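Local structure of PUM-HD domain-containing protein (Caenorhabditis elegans, 7CGF) at residues Arg97-Leu102 and Lys129-Leu134; Ile224-Tyr229 and His263-Asn268. The protein binds single-stranded RNA through its Pumilio homology domain, the part crystallised here, and probably recognises target sites in mRNA 3' untranslated regions. The protein carries 2 engineered substitutions. All blocks are in the same frame, centred on the assembly; numbering follows the deposited sequence.

Both contacts join Pumilio repeats that follow one another in the chain, within the single Pumilio homology domain, yet they do so at different distances from the RNA. In contact 1, Arg97-Leu102 meets Lys129-Leu134 in a largely apolar joint built on a tryptophan, about 11 Å from the bound nucleic acid at the nearest atom. Contact 2, Ile224-Tyr229 with His263-Asn268, combines amide-to-backbone hydrogen bonds with a tyrosine packed on Gln228, and lies directly on the RNA, with Lys264, Tyr265 and Ser267 reaching its nucleotides. The two centres are about 42 Å apart, on opposite sides of the chain's centre, and the nearest atoms are about 27 Å apart.

Contact 1. Residues Arg97-Leu102 and Lys129-Leu134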
ATOM      1  N   ARG A  97     -21.947   4.378 -19.771  1.00 25.01           N
ATOM      2  CA  ARG A  97     -22.543   3.714 -20.923  1.00 28.56           C
ATOM      3  C   ARG A  97     -21.513   2.956 -21.747  1.00 25.09           C
ATOM      4  O   ARG A  97     -21.886   2.089 -22.541  1.00 27.36           O
ATOM      5  CB  ARG A  97     -23.256   4.745 -21.799  1.00 28.18           C
ATOM      6  CG  ARG A  97     -22.321   5.787 -22.395  1.00 28.97           C
ATOM      7  CD  ARG A  97     -23.104   6.987 -22.936  1.00 26.70           C
ATOM      8  NE  ARG A  97     -22.235   7.954 -23.604  1.00 28.28           N
ATOM      9  CZ  ARG A  97     -21.510   8.869 -22.974  1.00 29.94           C
ATOM     10  NH1 ARG A  97     -21.541   8.953 -21.649  1.00 28.50           N
ATOM     11  NH2 ARG A  97     -20.750   9.707 -23.668  1.00 29.99           N
ATOM     12  N   HIS A  98     -20.229   3.270 -21.573  1.00 22.34           N
ATOM     13  CA  HIS A  98     -19.151   2.677 -22.347  1.00 20.43           C
ATOM     14  C   HIS A  98     -18.343   1.640 -21.579  1.00 19.84           C
ATOM     15  O   HIS A  98     -17.507   0.967 -22.190  1.00 21.95           O
ATOM     16  CB  HIS A  98     -18.205   3.775 -22.826  1.00 19.60           C
ATOM     17  CG  HIS A  98     -18.808   4.656 -23.869  1.00 24.16           C
ATOM     18  ND1 HIS A  98     -18.675   6.029 -23.853  1.00 28.01           N
ATOM     19  CD2 HIS A  98     -19.539   4.358 -24.966  1.00 26.43           C
ATOM     20  CE1 HIS A  98     -19.301   6.536 -24.897  1.00 26.78           C
ATOM     21  NE2 HIS A  98     -19.838   5.545 -25.585  1.00 24.25           N
ATOM     22  N   TRP A  99     -18.589   1.481 -20.278  1.00 19.16           N
ATOM     23  CA  TRP A  99     -17.725   0.644 -19.445  1.00 19.51           C
ATOM     24  C   TRP A  99     -17.698  -0.799 -19.933  1.00 25.61           C
ATOM     25  O   TRP A  99     -16.626  -1.408 -20.045  1.00 20.00           O
ATOM     26  CB  TRP A  99     -18.193   0.683 -17.998  1.00 19.49           C
ATOM     27  CG  TRP A  99     -17.949   1.950 -17.268  1.00 20.57           C
ATOM     28  CD1 TRP A  99     -17.240   3.043 -17.687  1.00 19.28           C
ATOM     29  CD2 TRP A  99     -18.427   2.255 -15.965  1.00 20.60           C
ATOM     30  NE1 TRP A  99     -17.245   4.010 -16.710  1.00 19.23           N
ATOM     31  CE2 TRP A  99     -17.962   3.549 -15.640  1.00 18.18           C
ATOM     32  CE3 TRP A  99     -19.209   1.560 -15.036  1.00 19.15           C
ATOM     33  CZ2 TRP A  99     -18.255   4.164 -14.423  1.00 20.85           C
ATOM     34  CZ3 TRP A  99     -19.495   2.163 -13.833  1.00 21.13           C
ATOM     35  CH2 TRP A  99     -19.012   3.455 -13.531  1.00 23.10           C
ATOM     36  N   ALA A 100     -18.873  -1.379 -20.202  1.00 21.53           N
ATOM     37  CA  ALA A 100     -18.910  -2.793 -20.564  1.00 25.39           C
ATOM     38  C   ALA A 100     -18.219  -3.045 -21.900  1.00 22.42           C
ATOM     39  O   ALA A 100     -17.455  -4.007 -22.034  1.00 23.47           O
ATOM     40  CB  ALA A 100     -20.352  -3.298 -20.588  1.00 22.04           C
ATOM     41  N   ARG A 101     -18.460  -2.184 -22.897  1.00 21.51           N
ATOM     42  CA  ARG A 101     -17.803  -2.351 -24.187  1.00 20.55           C
ATOM     43  C   ARG A 101     -16.296  -2.189 -24.064  1.00 23.47           C
ATOM     44  O   ARG A 101     -15.535  -2.887 -24.745  1.00 22.00           O
ATOM     45  CB  ARG A 101     -18.350  -1.354 -25.210  1.00 24.21           C
ATOM     46  CG  ARG A 101     -19.739  -1.687 -25.726  1.00 30.08           C
ATOM     47  CD  ARG A 101     -20.217  -0.596 -26.689  1.00 31.05           C
ATOM     48  NE  ARG A 101     -19.322  -0.458 -27.838  1.00 38.41           N
ATOM     49  CZ  ARG A 101     -19.372   0.548 -28.707  1.00 44.45           C
ATOM     50  NH1 ARG A 101     -18.514   0.598 -29.723  1.00 43.54           N
ATOM     51  NH2 ARG A 101     -20.273   1.513 -28.549  1.00 47.67           N
ATOM     52  N   LEU A 102     -15.847  -1.283 -23.192  1.00 21.26           N
ATOM     53  CA  LEU A 102     -14.411  -1.059 -23.056  1.00 19.15           C
ATOM     54  C   LEU A 102     -13.740  -2.217 -22.318  1.00 20.75           C
ATOM     55  O   LEU A 102     -12.637  -2.632 -22.686  1.00 20.45           O
ATOM     56  CB  LEU A 102     -14.156   0.280 -22.354  1.00 19.93           C
ATOM     57  CG  LEU A 102     -12.700   0.746 -22.323  1.00 19.54           C
ATOM     58  CD1 LEU A 102     -12.114   0.748 -23.718  1.00 19.27           C
ATOM     59  CD2 LEU A 102     -12.580   2.108 -21.662  1.00 19.04           C
ATOM     60  N   LYS A 129     -13.484   2.535 -10.636  1.00 16.75           N
ATOM     61  CA  LYS A 129     -14.710   3.215 -11.058  1.00 19.31           C
ATOM     62  C   LYS A 129     -15.886   2.295 -11.359  1.00 22.52           C
ATOM     63  O   LYS A 129     -17.034   2.657 -11.061  1.00 21.62           O
ATOM     64  CB  LYS A 129     -14.435   4.067 -12.297  1.00 19.06           C
ATOM     65  CG  LYS A 129     -13.371   5.163 -12.095  1.00 18.91           C
ATOM     66  CD  LYS A 129     -13.855   6.260 -11.176  1.00 17.96           C
ATOM     67  CE  LYS A 129     -12.838   7.398 -11.099  1.00 25.89           C
ATOM     68  NZ  LYS A 129     -13.302   8.528 -10.247  1.00 23.68           N
ATOM     69  N   ILE A 130     -15.653   1.125 -11.946  1.00 20.41           N
ATOM     70  CA  ILE A 130     -16.742   0.382 -12.573  1.00 20.37           C
ATOM     71  C   ILE A 130     -17.527  -0.461 -11.577  1.00 17.75           C
ATOM     72  O   ILE A 130     -17.093  -0.704 -10.442  1.00 18.40           O
ATOM     73  CB  ILE A 130     -16.227  -0.496 -13.728  1.00 18.30           C
ATOM     74  CG1 ILE A 130     -15.388  -1.672 -13.198  1.00 19.73           C
ATOM     75  CG2 ILE A 130     -15.478   0.357 -14.748  1.00 20.16           C
ATOM     76  CD1 ILE A 130     -14.602  -2.426 -14.282  1.00 20.73           C
ATOM     77  N   ASN A 131     -18.696  -0.920 -12.012  1.00 21.19           N
ATOM     78  CA  ASN A 131     -19.589  -1.678 -11.148  1.00 25.73           C
ATOM     79  C   ASN A 131     -19.046  -3.086 -10.882  1.00 24.16           C
ATOM     80  O   ASN A 131     -18.166  -3.594 -11.581  1.00 21.18           O
ATOM     81  CB  ASN A 131     -20.980  -1.752 -11.778  1.00 23.87           C
ATOM     82  CG  ASN A 131     -20.933  -2.223 -13.208  1.00 26.57           C
ATOM     83  OD1 ASN A 131     -20.709  -3.401 -13.480  1.00 31.72           O
ATOM     84  ND2 ASN A 131     -21.117  -1.299 -14.138  1.00 34.38           N
ATOM     85  N   GLU A 132     -19.612  -3.726  -9.858  1.00 20.47           N
ATOM     86  CA  GLU A 132     -19.047  -4.981  -9.370  1.00 21.19           C
ATOM     87  C   GLU A 132     -19.011  -6.103 -10.408  1.00 24.77           C
ATOM     88  O   GLU A 132     -17.982  -6.797 -10.478  1.00 23.96           O
ATOM     89  CB  GLU A 132     -19.810  -5.413  -8.116  1.00 23.68           C
ATOM     90  CG  GLU A 132     -19.208  -6.598  -7.411  1.00 28.50           C
ATOM     91  CD  GLU A 132     -19.985  -6.927  -6.168  1.00 33.53           C
ATOM     92  OE1 GLU A 132     -21.016  -7.635  -6.282  1.00 38.78           O
ATOM     93  OE2 GLU A 132     -19.589  -6.433  -5.099  1.00 31.87           O
ATOM     94  N   PRO A 133     -20.056  -6.353 -11.214  1.00 21.90           N
ATOM     95  CA  PRO A 133     -19.938  -7.390 -12.252  1.00 21.71           C
ATOM     96  C   PRO A 133     -18.770  -7.200 -13.203  1.00 22.69           C
ATOM     97  O   PRO A 133     -18.155  -8.183 -13.624  1.00 24.28           O
ATOM     98  CB  PRO A 133     -21.282  -7.283 -12.989  1.00 27.81           C
ATOM     99  CG  PRO A 133     -22.217  -6.828 -11.934  1.00 26.69           C
ATOM    100  CD  PRO A 133     -21.439  -5.839 -11.127  1.00 26.58           C
ATOM    101  N   LEU A 134     -18.466  -5.960 -13.583  1.00 21.96           N
ATOM    102  CA  LEU A 134     -17.319  -5.735 -14.448  1.00 21.52           C
ATOM    103  C   LEU A 134     -16.007  -5.892 -13.686  1.00 18.28           C
ATOM    104  O   LEU A 134     -15.019  -6.374 -14.252  1.00 20.65           O
ATOM    105  CB  LEU A 134     -17.414  -4.346 -15.082  1.00 22.83           C
ATOM    106  CG  LEU A 134     -18.581  -4.176 -16.059  1.00 22.95           C
ATOM    107  CD1 LEU A 134     -18.585  -2.786 -16.653  1.00 21.84           C
ATOM    108  CD2 LEU A 134     -18.496  -5.227 -17.153  1.00 25.02           C
TER
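Trp99 lays its indole against the turn at Ile130 and so covers much of the surface that Arg97-Leu102 and Lys129-Leu134 share. With CG anti to the carbonyl carbon (chi1 -72°), beside the backbone N, the side chain leaves the first turn of its helix on the side of Lys129-Leu134. Over one face lies backbone: Ile130 CA sits 3.8 Å from the centroid of the six-membered ring of Trp99, a CH-pi contact. The methyl CG2 of Ile130 covers the same face nearer the ring fusion, 3.7 Å from Trp99 CD2. At the outer end of the indole, Trp99 CH2 comes to 3.3 Å from Lys129 O.

The rim is met by an amide. Asn131 ND2 lies near the ring plane, 3.6 Å from Trp99 CE3, with amide and indole planes 43° apart. Asn131 is the N-cap of helix 132-142: its OD1 takes a weak bond from Leu134 N (3.4 Å), consistent with OD1 turned to the helix end and ND2 to the tryptophan.

Leu134 meets the root of the tryptophan side chain, at CB. Its CD1, anti to CA (chi2 -179°), packs 3.7 Å from Trp99 CB and also brushes Ala100, with CD1 to Ala100 CB at 4.3 Å. The one polar atom of the indole, NE1, is satisfied by the carbonyl oxygen of Glu92.

The contact thus docks the start of helix 99-106 on the link between helices 119-129 and 132-142, with Ile130 also resting on Ile138 of the latter. On the side toward the N-terminus, Arg97 and Arg101 make salt bridges to Asp64 and Asp68, in helices 60-65 and 67-72, while His98 stacks on Phe67.

Contact 2. Residues Ile224-Tyr229 and His263-Asn268; sequences IANNQY and HKYSSN. With nucleotides of chain B.
The RNA-binding face of the Pumilio array passes through this contact, where the turn after helix 221-225 meets the turn leading into helix 266-276. Asn226 reaches across with CG anti to its backbone N (chi1 -165°). Its OD1 receives Ser266 N at 2.9 Å, in the carbonyl plane on a lone pair, and a weaker bond from Tyr265 N at 3.1 Å. The amide stands nearly perpendicular to the His263 ring, 81° between planes, and OD1 lies 3.5 Å from His263 CB.

Tyr265 is held on both faces. Gln228 CA sits almost straight above the ring centre, 3.5 Å from the centroid, and Lys264 CD covers the opposite face nearer the rim. At the ring edge, Tyr265 CD1 is 3.2 Å from O2 of U3 of chain B.

Ser267 OG donates to Lys264 O and accepts from N2 of G2 of chain B at 2.9 Å. Backbone thus fixes the serine proton and leaves its oxygen to meet the guanine amino group. Lys264 NZ grips the ribose O2' of G2 of chain B at 2.9 Å, and its charge, weakly bonded to OP1 of U3 of chain B, may add a slight electrostatic hold.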
ATOM      1  N   ILE A 224      10.023 -12.001  10.114  1.00 15.06           N
ATOM      2  CA  ILE A 224       9.247 -10.992   9.399  1.00 13.91           C
ATOM      3  C   ILE A 224       9.325  -9.647  10.117  1.00 16.68           C
ATOM      4  O   ILE A 224       9.447  -8.589   9.481  1.00 14.45           O
ATOM      5  CB  ILE A 224       7.804 -11.481   9.227  1.00 14.27           C
ATOM      6  CG1 ILE A 224       7.779 -12.759   8.377  1.00 16.64           C
ATOM      7  CG2 ILE A 224       6.928 -10.404   8.522  1.00 17.18           C
ATOM      8  CD1 ILE A 224       6.375 -13.353   8.205  1.00 16.72           C
ATOM      9  N   ALA A 225       9.292  -9.670  11.454  1.00 16.02           N
ATOM     10  CA  ALA A 225       9.285  -8.439  12.236  1.00 15.52           C
ATOM     11  C   ALA A 225      10.557  -7.621  12.064  1.00 15.88           C
ATOM     12  O   ALA A 225      10.501  -6.391  12.157  1.00 16.76           O
ATOM     13  CB  ALA A 225       9.086  -8.758  13.719  1.00 16.11           C
ATOM     14  N   ASN A 226      11.706  -8.259  11.814  1.00 16.30           N
ATOM     15  CA  ASN A 226      12.916  -7.475  11.583  1.00 21.14           C
ATOM     16  C   ASN A 226      13.288  -7.373  10.108  1.00 19.19           C
ATOM     17  O   ASN A 226      14.429  -7.017   9.786  1.00 18.52           O
ATOM     18  CB  ASN A 226      14.098  -8.021  12.385  1.00 20.03           C
ATOM     19  CG  ASN A 226      15.232  -7.026  12.444  1.00 18.98           C
ATOM     20  OD1 ASN A 226      14.997  -5.830  12.626  1.00 18.71           O
ATOM     21  ND2 ASN A 226      16.460  -7.491  12.204  1.00 20.64           N
ATOM     22  N   ASN A 227      12.360  -7.671   9.199  1.00 15.44           N
ATOM     23  CA  ASN A 227      12.633  -7.488   7.786  1.00 16.32           C
ATOM     24  C   ASN A 227      12.302  -6.060   7.344  1.00 14.87           C
ATOM     25  O   ASN A 227      11.406  -5.402   7.889  1.00 16.49           O
ATOM     26  CB  ASN A 227      11.850  -8.529   6.974  1.00 14.82           C
ATOM     27  CG  ASN A 227      12.059  -8.374   5.492  1.00 17.88           C
ATOM     28  OD1 ASN A 227      11.245  -7.761   4.812  1.00 15.30           O
ATOM     29  ND2 ASN A 227      13.171  -8.917   4.981  1.00 16.11           N
ATOM     30  N   GLN A 228      13.067  -5.560   6.356  1.00 14.68           N
ATOM     31  CA  GLN A 228      12.908  -4.174   5.933  1.00 15.52           C
ATOM     32  C   GLN A 228      11.503  -3.897   5.414  1.00 15.98           C
ATOM     33  O   GLN A 228      11.020  -2.764   5.513  1.00 14.88           O
ATOM     34  CB  GLN A 228      13.943  -3.821   4.852  1.00 22.88           C
ATOM     35  CG  GLN A 228      13.794  -4.649   3.608  1.00 22.94           C
ATOM     36  CD  GLN A 228      14.760  -4.271   2.493  1.00 25.67           C
ATOM     37  OE1 GLN A 228      15.061  -3.098   2.278  1.00 27.43           O
ATOM     38  NE2 GLN A 228      15.229  -5.278   1.768  1.00 31.26           N
ATOM     39  N   TYR A 229      10.824  -4.917   4.891  1.00 15.86           N
ATOM     40  CA  TYR A 229       9.423  -4.798   4.480  1.00 14.83           C
ATOM     41  C   TYR A 229       8.478  -5.478   5.454  1.00 12.90           C
ATOM     42  O   TYR A 229       7.393  -4.952   5.734  1.00 15.25           O
ATOM     43  CB  TYR A 229       9.220  -5.399   3.090  1.00 16.74           C
ATOM     44  CG  TYR A 229      10.144  -4.775   2.074  1.00 17.14           C
ATOM     45  CD1 TYR A 229      10.071  -3.423   1.804  1.00 19.80           C
ATOM     46  CD2 TYR A 229      11.095  -5.538   1.419  1.00 17.43           C
ATOM     47  CE1 TYR A 229      10.925  -2.839   0.876  1.00 22.84           C
ATOM     48  CE2 TYR A 229      11.955  -4.959   0.499  1.00 20.29           C
ATOM     49  CZ  TYR A 229      11.863  -3.616   0.248  1.00 21.09           C
ATOM     50  OH  TYR A 229      12.709  -3.022  -0.665  1.00 22.46           O
ATOM     51  N   HIS A 263      17.328  -3.909  17.171  1.00 21.42           N
ATOM     52  CA  HIS A 263      17.482  -4.188  15.751  1.00 20.84           C
ATOM     53  C   HIS A 263      16.689  -3.164  14.949  1.00 21.42           C
ATOM     54  O   HIS A 263      15.680  -2.623  15.421  1.00 17.98           O
ATOM     55  CB  HIS A 263      17.065  -5.625  15.413  1.00 22.82           C
ATOM     56  CG  HIS A 263      18.051  -6.652  15.884  1.00 26.30           C
ATOM     57  ND1 HIS A 263      18.120  -7.074  17.194  1.00 26.96           N
ATOM     58  CD2 HIS A 263      19.034  -7.310  15.224  1.00 27.60           C
ATOM     59  CE1 HIS A 263      19.088  -7.965  17.317  1.00 27.27           C
ATOM     60  NE2 HIS A 263      19.662  -8.122  16.138  1.00 30.52           N
ATOM     61  N   LYS A 264      17.189  -2.876  13.734  1.00 19.61           N
ATOM     62  CA  LYS A 264      16.763  -1.689  12.999  1.00 21.31           C
ATOM     63  C   LYS A 264      15.267  -1.691  12.730  1.00 19.40           C
ATOM     64  O   LYS A 264      14.567  -0.718  13.028  1.00 18.85           O
ATOM     65  CB  LYS A 264      17.521  -1.597  11.676  1.00 21.40           C
ATOM     66  CG  LYS A 264      17.169  -0.398  10.856  1.00 19.87           C
ATOM     67  CD  LYS A 264      17.950  -0.469   9.531  1.00 22.00           C
ATOM     68  CE  LYS A 264      17.562   0.631   8.530  1.00 29.77           C
ATOM     69  NZ  LYS A 264      17.951   2.015   8.919  1.00 33.91           N
ATOM     70  N   TYR A 265      14.770  -2.767  12.131  1.00 18.75           N
ATOM     71  CA  TYR A 265      13.389  -2.802  11.692  1.00 15.76           C
ATOM     72  C   TYR A 265      12.437  -3.232  12.795  1.00 14.24           C
ATOM     73  O   TYR A 265      11.363  -2.635  12.939  1.00 16.21           O
ATOM     74  CB  TYR A 265      13.289  -3.720  10.485  1.00 15.75           C
ATOM     75  CG  TYR A 265      14.109  -3.169   9.352  1.00 18.83           C
ATOM     76  CD1 TYR A 265      13.770  -1.956   8.767  1.00 19.20           C
ATOM     77  CD2 TYR A 265      15.236  -3.839   8.900  1.00 20.73           C
ATOM     78  CE1 TYR A 265      14.513  -1.433   7.727  1.00 19.36           C
ATOM     79  CE2 TYR A 265      15.996  -3.318   7.866  1.00 20.00           C
ATOM     80  CZ  TYR A 265      15.617  -2.112   7.295  1.00 20.07           C
ATOM     81  OH  TYR A 265      16.358  -1.577   6.258  1.00 27.31           O
ATOM     82  N   SER A 266      12.819  -4.219  13.607  1.00 16.93           N
ATOM     83  CA  SER A 266      11.922  -4.662  14.672  1.00 16.12           C
ATOM     84  C   SER A 266      11.712  -3.606  15.749  1.00 16.27           C
ATOM     85  O   SER A 266      10.696  -3.663  16.448  1.00 15.08           O
ATOM     86  CB  SER A 266      12.435  -5.968  15.300  1.00 14.04           C
ATOM     87  OG  SER A 266      13.723  -5.836  15.893  1.00 19.34           O
ATOM     88  N   SER A 267      12.635  -2.645  15.910  1.00 14.84           N
ATOM     89  CA  SER A 267      12.400  -1.560  16.862  1.00 17.71           C
ATOM     90  C   SER A 267      11.095  -0.831  16.561  1.00 16.78           C
ATOM     91  O   SER A 267      10.393  -0.415  17.489  1.00 16.30           O
ATOM     92  CB  SER A 267      13.586  -0.581  16.868  1.00 17.28           C
ATOM     93  OG  SER A 267      13.745   0.069  15.611  1.00 18.75           O
ATOM     94  N   ASN A 268      10.723  -0.712  15.281  1.00 15.29           N
ATOM     95  CA  ASN A 268       9.476  -0.040  14.940  1.00 17.03           C
ATOM     96  C   ASN A 268       8.268  -0.846  15.378  1.00 16.66           C
ATOM     97  O   ASN A 268       7.203  -0.271  15.633  1.00 18.47           O
ATOM     98  CB  ASN A 268       9.393   0.202  13.426  1.00 16.41           C
ATOM     99  CG  ASN A 268      10.560   1.030  12.904  1.00 20.24           C
ATOM    100  OD1 ASN A 268      11.469   0.516  12.226  1.00 22.01           O
ATOM    101  ND2 ASN A 268      10.556   2.308  13.240  1.00 16.17           N
TER
ATOM    102  P     U B   3      17.011   5.638   8.328  1.00 26.45           P
ATOM    103  OP1   U B   3      17.669   4.966   7.179  1.00 32.18           O
ATOM    104  OP2   U B   3      16.786   7.094   8.321  1.00 25.80           O
ATOM    105  O5'   U B   3      15.568   5.029   8.619  1.00 27.11           O
ATOM    106  C5'   U B   3      14.486   5.241   7.730  1.00 21.77           C
ATOM    107  C4'   U B   3      14.018   3.915   7.202  1.00 24.13           C
ATOM    108  O4'   U B   3      13.500   3.114   8.289  1.00 25.05           O
ATOM    109  C3'   U B   3      12.885   3.947   6.195  1.00 34.03           C
ATOM    110  O3'   U B   3      13.372   4.240   4.899  1.00 37.77           O
ATOM    111  C2'   U B   3      12.306   2.538   6.301  1.00 31.75           C
ATOM    112  O2'   U B   3      13.068   1.640   5.512  1.00 33.40           O
ATOM    113  C1'   U B   3      12.554   2.194   7.776  1.00 28.11           C
ATOM    114  N1    U B   3      11.325   2.191   8.604  1.00 23.97           N
ATOM    115  C2    U B   3      10.745   0.935   8.698  1.00 19.31           C
ATOM    116  O2    U B   3      11.235  -0.026   8.130  1.00 17.86           O
ATOM    117  N3    U B   3       9.611   0.869   9.464  1.00 19.25           N
ATOM    118  C4    U B   3       8.999   1.915  10.111  1.00 19.98           C
ATOM    119  O4    U B   3       7.977   1.725  10.765  1.00 19.69           O
ATOM    120  C5    U B   3       9.658   3.187   9.966  1.00 23.65           C
ATOM    121  C6    U B   3      10.771   3.281   9.223  1.00 23.26           C
ATOM    122  P     G B   2      19.158   9.483  11.860  1.00 35.12           P
ATOM    123  OP1   G B   2      19.598   9.618  10.451  1.00 40.63           O
ATOM    124  OP2   G B   2      18.153  10.429  12.372  1.00 34.12           O
ATOM    125  O5'   G B   2      18.564   8.004  11.978  1.00 28.52           O
ATOM    126  C5'   G B   2      19.407   6.874  11.838  1.00 20.67           C
ATOM    127  C4'   G B   2      18.605   5.598  11.881  1.00 31.25           C
ATOM    128  O4'   G B   2      17.992   5.457  13.186  1.00 28.50           O
ATOM    129  C3'   G B   2      17.435   5.534  10.915  1.00 26.49           C
ATOM    130  O3'   G B   2      17.855   5.183   9.610  1.00 29.48           O
ATOM    131  C2'   G B   2      16.509   4.514  11.585  1.00 21.46           C
ATOM    132  O2'   G B   2      16.961   3.186  11.368  1.00 23.22           O
ATOM    133  C1'   G B   2      16.723   4.842  13.063  1.00 22.73           C
ATOM    134  N9    G B   2      15.682   5.749  13.581  1.00 23.83           N
ATOM    135  C8    G B   2      15.541   7.111  13.428  1.00 23.38           C
ATOM    136  N7    G B   2      14.476   7.595  14.011  1.00 27.79           N
ATOM    137  C5    G B   2      13.864   6.484  14.585  1.00 27.25           C
ATOM    138  C6    G B   2      12.676   6.368  15.351  1.00 22.65           C
ATOM    139  O6    G B   2      11.884   7.247  15.702  1.00 25.34           O
ATOM    140  N1    G B   2      12.443   5.042  15.733  1.00 21.61           N
ATOM    141  C2    G B   2      13.255   3.986  15.425  1.00 19.00           C
ATOM    142  N2    G B   2      12.846   2.788  15.874  1.00 19.84           N
ATOM    143  N3    G B   2      14.362   4.077  14.691  1.00 19.81           N
ATOM    144  C4    G B   2      14.598   5.351  14.325  1.00 21.88           C
ATOM    145  P     A B   4      12.502   5.095   3.857  1.00 61.69           P
ATOM    146  OP1   A B   4      13.478   5.608   2.867  1.00 63.40           O
ATOM    147  OP2   A B   4      11.590   6.029   4.551  1.00 60.01           O
ATOM    148  O5'   A B   4      11.626   4.002   3.115  1.00 63.57           O
ATOM    149  C5'   A B   4      12.225   3.191   2.126  1.00 67.03           C
ATOM    150  C4'   A B   4      11.321   2.079   1.673  1.00 66.41           C
ATOM    151  O4'   A B   4      10.559   1.551   2.783  1.00 64.30           O
ATOM    152  C3'   A B   4      10.248   2.416   0.656  1.00 63.35           C
ATOM    153  O3'   A B   4      10.750   2.603  -0.655  1.00 65.76           O
ATOM    154  C2'   A B   4       9.333   1.208   0.775  1.00 64.15           C
ATOM    155  O2'   A B   4       9.898   0.101   0.092  1.00 64.95           O
ATOM    156  C1'   A B   4       9.403   0.922   2.277  1.00 63.03           C
ATOM    157  N9    A B   4       8.187   1.358   2.986  1.00 26.95           N
ATOM    158  C8    A B   4       7.726   2.525   3.545  1.00 25.77           C
ATOM    159  N7    A B   4       6.513   2.390   4.068  1.00 26.76           N
ATOM    160  C5    A B   4       6.168   1.054   3.808  1.00 21.39           C
ATOM    161  C6    A B   4       5.061   0.219   4.063  1.00 21.07           C
ATOM    162  N6    A B   4       3.935   0.566   4.691  1.00 21.91           N
ATOM    163  N1    A B   4       5.134  -1.057   3.641  1.00 19.83           N
ATOM    164  C2    A B   4       6.199  -1.500   3.014  1.00 20.59           C
ATOM    165  N3    A B   4       7.299  -0.819   2.712  1.00 26.10           N
ATOM    166  C4    A B   4       7.200   0.442   3.141  1.00 18.46           C
TER